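PDB 5DXF: trehalose-6-phosphate phosphatase from Candida albicans, which belongs to glycosyltransferase family 20 and is represented here by its N-terminal domain, which has the two-lobed architecture of the GT-B clan. Local coordinates for residues A[237-242]-A[273-278]; A[452-457]-A[494-499]; A[469-474]-A[482-487]. All coordinates share one frame; numbering follows the deposited sequence.

Interaction 1: residues A[237-242]-A[273-278]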
loop_
_atom_site.group_PDB
_atom_site.type_symbol
_atom_site.label_atom_id
_atom_site.label_comp_id
_atom_site.label_asym_id
_atom_site.label_seq_id
_atom_site.Cartn_x
_atom_site.Cartn_y
_atom_site.Cartn_z
ATOM N N TYR A 237 -10.124 -13.329 14.032
ATOM C CA TYR A 237 -8.675 -13.222 13.944
ATOM C C TYR A 237 -8.121 -12.226 14.953
ATOM O O TYR A 237 -7.049 -12.440 15.515
ATOM C CB TYR A 237 -8.258 -12.827 12.526
ATOM C CG TYR A 237 -7.821 -14.001 11.688
ATOM C CD1 TYR A 237 -6.519 -14.472 11.757
ATOM C CD2 TYR A 237 -8.709 -14.646 10.840
ATOM C CE1 TYR A 237 -6.108 -15.548 11.001
ATOM C CE2 TYR A 237 -8.308 -15.726 10.077
ATOM C CZ TYR A 237 -7.006 -16.171 10.163
ATOM O OH TYR A 237 -6.603 -17.245 9.406
ATOM N N PHE A 238 -8.860 -11.147 15.188
ATOM C CA PHE A 238 -8.381 -10.083 16.058
ATOM C C PHE A 238 -8.325 -10.500 17.528
ATOM O O PHE A 238 -7.498 -9.993 18.289
ATOM C CB PHE A 238 -9.256 -8.833 15.908
ATOM C CG PHE A 238 -8.689 -7.619 16.583
ATOM C CD1 PHE A 238 -7.681 -6.887 15.979
ATOM C CD2 PHE A 238 -9.155 -7.217 17.826
ATOM C CE1 PHE A 238 -7.148 -5.774 16.597
ATOM C CE2 PHE A 238 -8.625 -6.104 18.451
ATOM C CZ PHE A 238 -7.619 -5.382 17.834
ATOM N N ARG A 239 -9.176 -11.437 17.912
ATOM C CA ARG A 239 -9.257 -11.915 19.282
ATOM C C ARG A 239 -7.967 -12.590 19.723
ATOM O O ARG A 239 -7.667 -12.664 20.899
ATOM C CB ARG A 239 -10.442 -12.864 19.445
ATOM C CG ARG A 239 -11.786 -12.163 19.470
ATOM C CD ARG A 239 -12.724 -12.734 20.511
ATOM N NE ARG A 239 -13.062 -14.121 20.236
ATOM C CZ ARG A 239 -13.866 -14.520 19.265
ATOM N NH1 ARG A 239 -14.434 -13.634 18.467
ATOM N NH2 ARG A 239 -14.100 -15.808 19.098
ATOM N N CYS A 240 -7.215 -13.095 18.764
ATOM C CA CYS A 240 -5.990 -13.814 19.033
ATOM C C CYS A 240 -4.984 -12.954 19.751
ATOM O O CYS A 240 -4.198 -13.443 20.535
ATOM C CB CYS A 240 -5.393 -14.325 17.737
ATOM S SG CYS A 240 -6.509 -15.387 16.820
ATOM N N LEU A 241 -5.031 -11.667 19.487
ATOM C CA LEU A 241 -4.071 -10.772 20.075
ATOM C C LEU A 241 -4.251 -10.663 21.574
ATOM O O LEU A 241 -5.333 -10.442 22.073
ATOM C CB LEU A 241 -4.177 -9.401 19.429
ATOM C CG LEU A 241 -3.889 -9.323 17.936
ATOM C CD1 LEU A 241 -4.252 -7.949 17.406
ATOM C CD2 LEU A 241 -2.430 -9.610 17.678
ATOM N N SER A 242 -3.147 -10.802 22.275
ATOM C CA SER A 242 -3.094 -10.684 23.709
ATOM C C SER A 242 -3.444 -9.283 24.175
ATOM O O SER A 242 -4.070 -9.100 25.211
ATOM C CB SER A 242 -1.717 -11.099 24.185
ATOM O OG SER A 242 -1.216 -12.098 23.323
ATOM N N ALA A 273 -17.374 -3.780 19.160
ATOM C CA ALA A 273 -18.532 -4.222 19.936
ATOM C C ALA A 273 -18.265 -5.514 20.723
ATOM O O ALA A 273 -18.832 -5.713 21.797
ATOM C CB ALA A 273 -19.740 -4.400 19.030
ATOM N N ARG A 274 -17.413 -6.392 20.200
ATOM C CA ARG A 274 -17.221 -7.708 20.818
ATOM C C ARG A 274 -16.090 -7.742 21.848
ATOM O O ARG A 274 -16.276 -8.238 22.959
ATOM C CB ARG A 274 -16.977 -8.770 19.737
ATOM C CG ARG A 274 -18.116 -8.891 18.735
ATOM C CD ARG A 274 -18.334 -10.318 18.248
ATOM N NE ARG A 274 -19.261 -10.338 17.118
ATOM C CZ ARG A 274 -18.915 -10.626 15.868
ATOM N NH1 ARG A 274 -17.663 -10.947 15.578
ATOM N NH2 ARG A 274 -19.826 -10.605 14.905
ATOM N N VAL A 275 -14.923 -7.229 21.479
ATOM C CA VAL A 275 -13.780 -7.207 22.386
ATOM C C VAL A 275 -13.982 -6.166 23.491
ATOM O O VAL A 275 -13.711 -6.427 24.664
ATOM C CB VAL A 275 -12.471 -6.914 21.626
ATOM C CG1 VAL A 275 -11.293 -6.861 22.577
ATOM C CG2 VAL A 275 -12.244 -7.963 20.545
ATOM N N LEU A 276 -14.464 -4.988 23.109
ATOM C CA LEU A 276 -14.799 -3.944 24.073
ATOM C C LEU A 276 -16.313 -3.808 24.220
ATOM O O LEU A 276 -17.068 -4.235 23.350
ATOM C CB LEU A 276 -14.177 -2.607 23.658
ATOM C CG LEU A 276 -12.673 -2.446 23.901
ATOM C CD1 LEU A 276 -12.182 -1.060 23.501
ATOM C CD2 LEU A 276 -12.344 -2.727 25.357
ATOM N N GLY A 277 -16.748 -3.212 25.326
ATOM C CA GLY A 277 -18.165 -3.064 25.616
ATOM C C GLY A 277 -18.850 -2.014 24.761
ATOM O O GLY A 277 -20.078 -1.913 24.754
ATOM N N CYS A 278 -18.044 -1.246 24.030
ATOM C CA CYS A 278 -18.503 -0.092 23.251
ATOM C C CYS A 278 -19.703 -0.389 22.354
ATOM O O CYS A 278 -19.762 -1.430 21.702
ATOM C CB CYS A 278 -17.353 0.440 22.399
ATOM S SG CYS A 278 -15.761 0.426 23.246
#
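The ring of Phe-238 and the branched side chain of Val-275 cross at about a right angle, where two helix ends meet at one side of the N-terminal Rossmann-like lobe of the GT-B fold. Phe-238 belongs to the short helix 235-238, and Val-275 lies in the segment that carries on from helix 262-274. The methyl CG2 of Val-275 comes to the rim of the phenyl ring, near its plane, and lies 4.2 Å from CD2 of Phe-238. The ring of Phe-232 meets that of Phe-238 with planes at about 30°, and Leu-248 of helix 244-251 touches both Phe-238 and Val-275. On the valine, CG1 stands anti to the backbone N (chi1 179°), and it is the other branch, CG2, beside that nitrogen, that meets the ring.

That same methyl also meets the aliphatic stem of Arg-239, whose CG is 4.4 Å from CG2 of Val-275. Beyond the stem the guanidinium lies on the exposed side. NH1 of Arg-239 is 5.1 Å from NH1 of Arg-274, a like-charged pair whose charged atoms do not touch. The chain leaves the short helix through a type I beta turn from Phe-238 to Leu-241, closed by the backbone hydrogen bond from Leu-241 N to Phe-238 O at 3.2 Å.

Interaction 2: residues A[452-457]-A[494-499]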
loop_
_atom_site.group_PDB
_atom_site.type_symbol
_atom_site.label_atom_id
_atom_site.label_comp_id
_atom_site.label_asym_id
_atom_site.label_seq_id
_atom_site.Cartn_x
_atom_site.Cartn_y
_atom_site.Cartn_z
ATOM N N ASN A 452 -4.304 1.133 -24.120
ATOM C CA ASN A 452 -5.512 0.364 -23.803
ATOM C C ASN A 452 -5.302 -1.126 -23.548
ATOM O O ASN A 452 -6.112 -1.946 -23.974
ATOM C CB ASN A 452 -6.559 0.522 -24.917
ATOM C CG ASN A 452 -6.920 1.967 -25.187
ATOM O OD1 ASN A 452 -7.469 2.656 -24.327
ATOM N ND2 ASN A 452 -6.634 2.427 -26.398
ATOM N N SER A 453 -4.233 -1.483 -22.847
ATOM C CA SER A 453 -4.022 -2.881 -22.489
ATOM C C SER A 453 -4.863 -3.273 -21.269
ATOM O O SER A 453 -5.021 -2.482 -20.335
ATOM C CB SER A 453 -2.539 -3.156 -22.231
ATOM O OG SER A 453 -1.816 -3.192 -23.451
ATOM N N PRO A 454 -5.416 -4.500 -21.284
ATOM C CA PRO A 454 -6.317 -4.999 -20.236
ATOM C C PRO A 454 -5.675 -5.241 -18.866
ATOM O O PRO A 454 -4.496 -5.608 -18.729
ATOM C CB PRO A 454 -6.828 -6.324 -20.818
ATOM C CG PRO A 454 -5.797 -6.739 -21.791
ATOM C CD PRO A 454 -5.285 -5.463 -22.392
ATOM N N LEU A 455 -6.498 -5.025 -17.845
ATOM C CA LEU A 455 -6.128 -5.274 -16.463
ATOM C C LEU A 455 -6.994 -6.382 -15.876
ATOM O O LEU A 455 -8.224 -6.318 -15.931
ATOM C CB LEU A 455 -6.273 -3.999 -15.631
ATOM C CG LEU A 455 -6.289 -4.203 -14.115
ATOM C CD1 LEU A 455 -4.918 -4.633 -13.615
ATOM C CD2 LEU A 455 -6.762 -2.946 -13.402
ATOM N N ILE A 456 -6.346 -7.403 -15.329
ATOM C CA ILE A 456 -7.050 -8.462 -14.623
ATOM C C ILE A 456 -6.824 -8.297 -13.125
ATOM O O ILE A 456 -5.685 -8.165 -12.663
ATOM C CB ILE A 456 -6.595 -9.858 -15.077
ATOM C CG1 ILE A 456 -6.699 -9.980 -16.597
ATOM C CG2 ILE A 456 -7.434 -10.933 -14.403
ATOM C CD1 ILE A 456 -6.382 -11.366 -17.115
ATOM N N LEU A 457 -7.920 -8.302 -12.374
ATOM C CA LEU A 457 -7.893 -7.937 -10.966
ATOM C C LEU A 457 -8.448 -9.044 -10.078
ATOM O O LEU A 457 -9.497 -9.625 -10.366
ATOM C CB LEU A 457 -8.680 -6.640 -10.750
ATOM C CG LEU A 457 -8.112 -5.647 -9.738
ATOM C CD1 LEU A 457 -6.670 -5.341 -10.085
ATOM C CD2 LEU A 457 -8.938 -4.370 -9.716
ATOM N N LYS A 494 -12.143 -2.579 -29.656
ATOM C CA LYS A 494 -13.156 -1.728 -29.030
ATOM C C LYS A 494 -13.422 -2.077 -27.565
ATOM O O LYS A 494 -13.618 -1.184 -26.746
ATOM C CB LYS A 494 -14.469 -1.789 -29.818
ATOM C CG LYS A 494 -14.675 -0.611 -30.764
ATOM C CD LYS A 494 -16.149 -0.401 -31.091
ATOM C CE LYS A 494 -16.414 1.017 -31.593
ATOM N NZ LYS A 494 -17.119 1.852 -30.573
ATOM N N GLU A 495 -13.442 -3.367 -27.242
ATOM C CA GLU A 495 -13.599 -3.803 -25.857
ATOM C C GLU A 495 -12.467 -3.250 -24.988
ATOM O O GLU A 495 -12.709 -2.690 -23.914
ATOM C CB GLU A 495 -13.649 -5.335 -25.774
ATOM C CG GLU A 495 -15.010 -5.941 -26.122
ATOM C CD GLU A 495 -14.942 -7.436 -26.382
ATOM O OE1 GLU A 495 -13.843 -7.937 -26.701
ATOM O OE2 GLU A 495 -15.989 -8.110 -26.274
ATOM N N LYS A 496 -11.235 -3.403 -25.470
ATOM C CA LYS A 496 -10.058 -2.844 -24.809
ATOM C C LYS A 496 -10.203 -1.339 -24.583
ATOM O O LYS A 496 -10.095 -0.871 -23.447
ATOM C CB LYS A 496 -8.793 -3.134 -25.625
ATOM C CG LYS A 496 -8.443 -4.613 -25.738
ATOM C CD LYS A 496 -7.426 -4.882 -26.848
ATOM C CE LYS A 496 -6.067 -4.267 -26.549
ATOM N NZ LYS A 496 -5.021 -4.756 -27.497
ATOM N N VAL A 497 -10.459 -0.586 -25.653
ATOM C CA VAL A 497 -10.563 0.870 -25.544
ATOM C C VAL A 497 -11.677 1.303 -24.587
ATOM O O VAL A 497 -11.459 2.161 -23.737
ATOM C CB VAL A 497 -10.804 1.534 -26.918
ATOM C CG1 VAL A 497 -10.773 3.058 -26.791
ATOM C CG2 VAL A 497 -9.777 1.047 -27.941
ATOM N N SER A 498 -12.859 0.707 -24.715
ATOM C CA SER A 498 -13.977 1.037 -23.833
ATOM C C SER A 498 -13.657 0.758 -22.365
ATOM O O SER A 498 -13.847 1.626 -21.502
ATOM C CB SER A 498 -15.234 0.267 -24.250
ATOM O OG SER A 498 -15.023 -1.133 -24.191
ATOM N N LEU A 499 -13.175 -0.451 -22.089
ATOM C CA LEU A 499 -12.853 -0.845 -20.722
ATOM C C LEU A 499 -11.796 0.080 -20.123
ATOM O O LEU A 499 -11.923 0.533 -18.978
ATOM C CB LEU A 499 -12.379 -2.298 -20.684
ATOM C CG LEU A 499 -12.296 -2.951 -19.304
ATOM C CD1 LEU A 499 -13.441 -2.474 -18.428
ATOM C CD2 LEU A 499 -12.327 -4.462 -19.446
#
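The backbone O of Asn-452 is lined by the methylene chain of Lys-496: CB of Lys-496 lies 3.4 Å from O of Asn-452, and CE of Lys-496 lies 3.5 Å from O of Asn-452, with CG a little farther off. These are carbon contacts, and no hydrogen bond crosses between the two segments. They join helix 493-509 to the loop leading into strand 455-458, which lies between strands 428-430 and 471-473 in the parallel sheet of the second, Rossmann-like lobe of the GT-B fold. The lysine reaches the carbonyl twice because its chain bends at chi3 (66°); this turn about the CG-CD bond brings CE back alongside the oxygen. CE of Lys-496 also lies 4.4 Å from CD of Pro-454. Leu-491, in the loop before the helix, packs on the same lysine.

The side chain of Asn-452 takes the neighbouring helix position. Its amide slants across Val-497: CG of Asn-452 is 3.8 Å from the CA of Val-497, so the group rests against the helix backbone as well as the side chain. Asn-452 itself has a left-handed backbone conformation (phi 63°, psi 40°), which turns the chain in front of the strand and lets its carbonyl and its side chain meet two successive helix residues.

Ser-453 faces away from the helix. Its OG is hydrogen-bonded to Ala-425 O and its N to Gln-448 OE1, which ties the loop to parts of the chain other than helix 493-509. On the helix, Val-497 directs CB away from the loop, yet its methyl CG2, the branch beside the backbone N, still lies 3.8 Å from ND2 of Asn-452.

Interaction 3: residues A[469-474]-A[482-487]; sequences DAIMVN and AKTIND
Ile-471 is the first residue along 469-474 to reach the helix. Its branch methyl CG2 meets CG2 of Thr-484 at 3.6 Å, methyl against methyl, while the two side chains run alongside in opposite senses. The isoleucine presents this methyl because CG1 lies beside the backbone N (chi1 -53°), which puts CG2 anti to that nitrogen. Leu-499 of helix 493-509 touches Ile-471 as well.

Met-472 points away from the helix and packs on Ala-464. This alternation is that of an extended strand: 471-473 is an outer strand, within this chain, of the parallel sheet that also holds 428-430 and 455-458, and its backbone bonds to Leu-457 from both Ile-471 and Val-473. After a short loop the chain enters helix 478-489, a strand-to-helix connection of the Rossmann-like kind, and Thr-484 packs that helix back on the strand.

Val-473 returns to the helix side. Its CG2 lies 3.5 Å from OG1 of Thr-484 and 4.1 Å from the CB of that threonine, the two side chains crossing at a slant. The hydroxyl gets its hydrogen bond elsewhere, at Gly-480 O one helical turn back, which OG1 reaches from its place beside the backbone N. Ile-456 of the adjacent strand touches both Val-473 and Thr-484. Past this point the strand ends, and Asn-474 packs on Phe-460.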
loop_
_atom_site.group_PDB
_atom_site.type_symbol
_atom_site.label_atom_id
_atom_site.label_comp_id
_atom_site.label_asym_id
_atom_site.label_seq_id
_atom_site.Cartn_x
_atom_site.Cartn_y
_atom_site.Cartn_z
ATOM N N ASP A 469 -15.619 -2.272 -12.891
ATOM C CA ASP A 469 -15.778 -2.686 -14.284
ATOM C C ASP A 469 -14.594 -3.492 -14.819
ATOM O O ASP A 469 -14.666 -4.056 -15.910
ATOM C CB ASP A 469 -16.006 -1.458 -15.170
ATOM C CG ASP A 469 -17.427 -0.937 -15.088
ATOM O OD1 ASP A 469 -18.363 -1.735 -15.311
ATOM O OD2 ASP A 469 -17.608 0.263 -14.797
ATOM N N ALA A 470 -13.510 -3.546 -14.052
ATOM C CA ALA A 470 -12.326 -4.294 -14.464
ATOM C C ALA A 470 -12.618 -5.786 -14.528
ATOM O O ALA A 470 -13.503 -6.283 -13.829
ATOM C CB ALA A 470 -11.168 -4.027 -13.512
ATOM N N ILE A 471 -11.876 -6.495 -15.373
ATOM C CA ILE A 471 -11.960 -7.948 -15.429
ATOM C C ILE A 471 -11.537 -8.518 -14.078
ATOM O O ILE A 471 -10.562 -8.066 -13.488
ATOM C CB ILE A 471 -11.080 -8.524 -16.557
ATOM C CG1 ILE A 471 -11.409 -7.843 -17.889
ATOM C CG2 ILE A 471 -11.273 -10.025 -16.675
ATOM C CD1 ILE A 471 -10.570 -8.329 -19.056
ATOM N N MET A 472 -12.259 -9.516 -13.596
ATOM C CA MET A 472 -12.042 -10.005 -12.252
ATOM C C MET A 472 -11.736 -11.478 -12.230
ATOM O O MET A 472 -12.185 -12.226 -13.086
ATOM C CB MET A 472 -13.271 -9.734 -11.410
ATOM C CG MET A 472 -13.605 -8.270 -11.301
ATOM S SD MET A 472 -12.704 -7.515 -9.960
ATOM C CE MET A 472 -13.565 -5.966 -9.825
ATOM N N VAL A 473 -10.954 -11.892 -11.246
ATOM C CA VAL A 473 -10.577 -13.286 -11.132
ATOM C C VAL A 473 -10.535 -13.760 -9.686
ATOM O O VAL A 473 -10.422 -12.967 -8.768
ATOM C CB VAL A 473 -9.249 -13.550 -11.868
ATOM C CG1 VAL A 473 -8.039 -13.305 -10.984
ATOM C CG2 VAL A 473 -9.236 -14.922 -12.511
ATOM N N ASN A 474 -10.622 -15.068 -9.501
ATOM C CA ASN A 474 -10.274 -15.668 -8.236
ATOM C C ASN A 474 -8.857 -16.211 -8.368
ATOM O O ASN A 474 -8.615 -17.165 -9.080
ATOM C CB ASN A 474 -11.256 -16.785 -7.902
ATOM C CG ASN A 474 -10.940 -17.477 -6.595
ATOM O OD1 ASN A 474 -10.405 -16.884 -5.672
ATOM N ND2 ASN A 474 -11.286 -18.738 -6.514
ATOM N N ALA A 482 -6.074 -18.774 -15.862
ATOM C CA ALA A 482 -5.622 -19.130 -17.203
ATOM C C ALA A 482 -6.643 -18.732 -18.266
ATOM O O ALA A 482 -6.322 -17.993 -19.213
ATOM C CB ALA A 482 -5.343 -20.619 -17.275
ATOM N N LYS A 483 -7.868 -19.229 -18.103
ATOM C CA LYS A 483 -8.969 -18.900 -19.005
ATOM C C LYS A 483 -9.127 -17.389 -19.172
ATOM O O LYS A 483 -9.313 -16.889 -20.286
ATOM C CB LYS A 483 -10.277 -19.507 -18.491
ATOM C CG LYS A 483 -10.396 -21.016 -18.666
ATOM C CD LYS A 483 -11.497 -21.576 -17.775
ATOM C CE LYS A 483 -12.189 -22.767 -18.416
ATOM N NZ LYS A 483 -11.238 -23.864 -18.740
ATOM N N THR A 484 -9.039 -16.669 -18.058
ATOM C CA THR A 484 -9.193 -15.219 -18.050
ATOM C C THR A 484 -8.074 -14.531 -18.823
ATOM O O THR A 484 -8.321 -13.580 -19.557
ATOM C CB THR A 484 -9.221 -14.662 -16.617
ATOM O OG1 THR A 484 -10.193 -15.373 -15.841
ATOM C CG2 THR A 484 -9.572 -13.186 -16.629
ATOM N N ILE A 485 -6.848 -15.011 -18.646
ATOM C CA ILE A 485 -5.701 -14.465 -19.364
ATOM C C ILE A 485 -5.879 -14.652 -20.869
ATOM O O ILE A 485 -5.674 -13.714 -21.651
ATOM C CB ILE A 485 -4.384 -15.122 -18.897
ATOM C CG1 ILE A 485 -4.012 -14.633 -17.494
ATOM C CG2 ILE A 485 -3.257 -14.822 -19.866
ATOM C CD1 ILE A 485 -2.934 -15.461 -16.830
ATOM N N ASN A 486 -6.281 -15.857 -21.270
ATOM C CA ASN A 486 -6.575 -16.110 -22.678
ATOM C C ASN A 486 -7.661 -15.171 -23.208
ATOM O O ASN A 486 -7.534 -14.624 -24.306
ATOM C CB ASN A 486 -6.991 -17.566 -22.895
ATOM C CG ASN A 486 -7.306 -17.871 -24.351
ATOM O OD1 ASN A 486 -6.404 -18.004 -25.179
ATOM N ND2 ASN A 486 -8.591 -17.982 -24.669
ATOM N N ASP A 487 -8.718 -14.984 -22.422
ATOM C CA ASP A 487 -9.821 -14.104 -22.809
ATOM C C ASP A 487 -9.379 -12.653 -22.974
ATOM O O ASP A 487 -9.796 -11.974 -23.911
ATOM C CB ASP A 487 -10.948 -14.174 -21.780
ATOM C CG ASP A 487 -11.779 -15.433 -21.908
ATOM O OD1 ASP A 487 -11.392 -16.335 -22.680
ATOM O OD2 ASP A 487 -12.822 -15.523 -21.226
#

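In the fold
Interaction 1 lies in the N-terminal lobe, beside the large mixed sheet, and interactions 2 and 3 lie in the C-terminal lobe. The centre of interaction 1 is about 43 Å from that of interaction 2 and about 37 Å from that of interaction 3, and it touches neither. Along the chain it closes before the others open. Interactions 2 and 3 have centres about 11 Å apart, with interaction 3 nested in the loop closed by interaction 2. Their strands, 455-458 and 471-473, pair in one parallel sheet through probable backbone hydrogen bonds from Leu-457 to Ile-471 and Val-473; their helices, 478-489 and 493-509, follow each other, so together they pack consecutive elements of one lobe.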